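Local coordinates for CREG-like beta-barrel domain-containing protein (Agrobacterium tumefaciens, PDB 3DNH), which is of unknown function but has a CREG-like beta-barrel related to pyridoxamine 5'-phosphate oxidases, a family of the FMN-binding clan, at residues Asn60-Pro65 and Arg127-Tyr132. Coordinates in Å, arbitrary orientation, origin at the centre of the assembly. Residue numbers count along the deposited sequence, not the author numbering.
Sequences NIGIEP and RYIARY
This buried, largely polar helix-on-strand contact lays the last turn of helix 121-131 against the end of barrel strand 54-63, in a split-barrel fold of the FMN-binding clan. Asn60-Glu64 run extended, Pro65 turns to helical angles, and Arg127-Ala130 are helical. The backbones come closest where Gly62 CA lies 5.6 Å from Tyr128 CA. The carbonyl of Ile61 is the hub: Arg131 NH1, on an extended m,t,t chain long enough to reach the strand, donates to Ile61 O at 2.8 Å, and Tyr132 OH donates to the same Ile61 O at 2.7 Å. Tyr132 (chi1 m) offers its ring face to Asn60, whose CB makes a CH-pi contact 3.6 Å from the ring centroid. Tyr128 (chi1 t) swings its hydroxyl to accept from Asn60 ND2 at 3.1 Å, and a water bridges Tyr128 OH and Asn60 O. Towards the Pro65 end, Arg127 lays a guanidinium face on Pro65 (NH2 to CD 3.3 Å), while a water links its NH1 to Glu64 OE1, which is salt-bridged to Arg148. Beyond, Ile63 packs on helix 28-38, Tyr128 touches both strand 69-74 and helix 135-138, and Asn60 hydrogen-bonds Asp100 and Ala101 of the second subunit.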
loop_
_atom_site.group_PDB
_atom_site.type_symbol
_atom_site.label_atom_id
_atom_site.label_comp_id
_atom_site.label_asym_id
_atom_site.label_seq_id
_atom_site.Cartn_x
_atom_site.Cartn_y
_atom_site.Cartn_z
ATOM N N ASN A 60 -0.788 1.479 9.528
ATOM C CA ASN A 60 -2.071 2.157 9.635
ATOM C C ASN A 60 -1.824 3.635 9.959
ATOM O O ASN A 60 -0.936 3.971 10.746
ATOM C CB ASN A 60 -2.886 1.555 10.785
ATOM C CG ASN A 60 -3.104 0.048 10.666
ATOM O OD1 ASN A 60 -3.431 -0.486 9.594
ATOM N ND2 ASN A 60 -3.035 -0.641 11.817
ATOM N N ILE A 61 -2.676 4.501 9.451
ATOM C CA ILE A 61 -2.543 5.964 9.609
ATOM C C ILE A 61 -3.609 6.552 10.530
ATOM O O ILE A 61 -4.852 6.372 10.295
ATOM C CB ILE A 61 -2.655 6.632 8.191
ATOM C CG1 ILE A 61 -1.370 6.355 7.394
ATOM C CG2 ILE A 61 -2.851 8.154 8.275
ATOM C CD1 ILE A 61 -0.075 6.919 8.047
ATOM N N GLY A 62 -3.141 7.235 11.586
ATOM C CA GLY A 62 -4.025 8.120 12.371
ATOM C C GLY A 62 -3.895 9.572 11.871
ATOM O O GLY A 62 -2.923 9.912 11.220
ATOM N N ILE A 63 -4.892 10.416 12.130
ATOM C CA ILE A 63 -4.784 11.831 11.750
ATOM C C ILE A 63 -5.141 12.690 12.964
ATOM O O ILE A 63 -6.153 12.437 13.627
ATOM C CB ILE A 63 -5.685 12.241 10.531
ATOM C CG1 ILE A 63 -5.454 11.383 9.303
ATOM C CG2 ILE A 63 -5.285 13.589 10.022
ATOM C CD1 ILE A 63 -4.182 11.793 8.472
ATOM N N GLU A 64 -4.336 13.712 13.243
ATOM C CA GLU A 64 -4.642 14.645 14.314
ATOM C C GLU A 64 -5.538 15.809 13.789
ATOM O O GLU A 64 -5.619 16.015 12.573
ATOM C CB GLU A 64 -3.330 15.134 14.943
ATOM C CG GLU A 64 -2.385 13.944 15.292
ATOM C CD GLU A 64 -1.099 14.390 15.989
ATOM O OE1 GLU A 64 -0.675 13.686 16.938
ATOM O OE2 GLU A 64 -0.538 15.446 15.585
ATOM N N PRO A 65 -6.233 16.535 14.694
ATOM C CA PRO A 65 -7.167 17.614 14.292
ATOM C C PRO A 65 -6.620 18.574 13.226
ATOM O O PRO A 65 -7.351 18.927 12.337
ATOM C CB PRO A 65 -7.433 18.339 15.601
ATOM C CG PRO A 65 -7.333 17.238 16.626
ATOM C CD PRO A 65 -6.241 16.344 16.154
ATOM N N ARG A 127 -7.231 7.986 19.896
ATOM C CA ARG A 127 -7.455 8.380 18.493
ATOM C C ARG A 127 -7.208 7.241 17.499
ATOM O O ARG A 127 -7.973 7.043 16.547
ATOM C CB ARG A 127 -6.575 9.558 18.126
ATOM C CG ARG A 127 -7.043 10.862 18.631
ATOM C CD ARG A 127 -5.928 11.893 18.453
ATOM N NE ARG A 127 -6.353 13.213 18.909
ATOM C CZ ARG A 127 -5.578 14.292 18.969
ATOM N NH1 ARG A 127 -4.276 14.222 18.658
ATOM N NH2 ARG A 127 -6.121 15.447 19.375
ATOM N N TYR A 128 -6.139 6.477 17.731
ATOM C CA TYR A 128 -5.799 5.375 16.876
ATOM C C TYR A 128 -6.789 4.202 16.956
ATOM O O TYR A 128 -7.198 3.655 15.932
ATOM C CB TYR A 128 -4.413 4.888 17.286
ATOM C CG TYR A 128 -3.737 3.955 16.324
ATOM C CD1 TYR A 128 -2.898 4.449 15.317
ATOM C CD2 TYR A 128 -3.843 2.583 16.483
ATOM C CE1 TYR A 128 -2.231 3.581 14.450
ATOM C CE2 TYR A 128 -3.181 1.707 15.650
ATOM C CZ TYR A 128 -2.359 2.211 14.638
ATOM O OH TYR A 128 -1.671 1.321 13.838
ATOM N N ILE A 129 -7.135 3.802 18.189
ATOM C CA ILE A 129 -8.128 2.776 18.481
ATOM C C ILE A 129 -9.476 3.047 17.805
ATOM O O ILE A 129 -10.146 2.127 17.348
ATOM C CB ILE A 129 -8.380 2.662 20.034
ATOM C CG1 ILE A 129 -7.235 1.908 20.761
ATOM C CG2 ILE A 129 -9.690 1.977 20.356
ATOM C CD1 ILE A 129 -6.784 0.730 20.079
ATOM N N ALA A 130 -9.845 4.321 17.769
ATOM C CA ALA A 130 -11.077 4.798 17.120
ATOM C C ALA A 130 -11.141 4.337 15.656
ATOM O O ALA A 130 -12.205 4.010 15.173
ATOM C CB ALA A 130 -11.169 6.336 17.226
ATOM N N ARG A 131 -9.994 4.248 14.976
ATOM C CA ARG A 131 -9.957 3.811 13.585
ATOM C C ARG A 131 -9.641 2.340 13.422
ATOM O O ARG A 131 -10.050 1.727 12.427
ATOM C CB ARG A 131 -8.931 4.643 12.783
ATOM C CG ARG A 131 -9.396 5.979 12.369
ATOM C CD ARG A 131 -8.267 6.666 11.562
ATOM N NE ARG A 131 -8.782 7.782 10.799
ATOM C CZ ARG A 131 -8.146 8.389 9.797
ATOM N NH1 ARG A 131 -6.951 7.974 9.394
ATOM N NH2 ARG A 131 -8.737 9.401 9.165
ATOM N N TYR A 132 -8.905 1.793 14.394
ATOM C CA TYR A 132 -8.269 0.478 14.306
ATOM C C TYR A 132 -8.580 -0.288 15.596
ATOM O O TYR A 132 -7.721 -0.386 16.498
ATOM C CB TYR A 132 -6.736 0.616 14.089
ATOM C CG TYR A 132 -6.447 1.508 12.922
ATOM C CD1 TYR A 132 -6.829 1.105 11.631
ATOM C CD2 TYR A 132 -5.867 2.766 13.093
ATOM C CE1 TYR A 132 -6.666 1.919 10.556
ATOM C CE2 TYR A 132 -5.687 3.606 11.993
ATOM C CZ TYR A 132 -6.093 3.168 10.733
ATOM O OH TYR A 132 -5.939 3.961 9.640
HETATM O O HOH W 1 0.439 2.667 12.445
HETATM O O HOH W 2 -2.181 11.717 18.361
#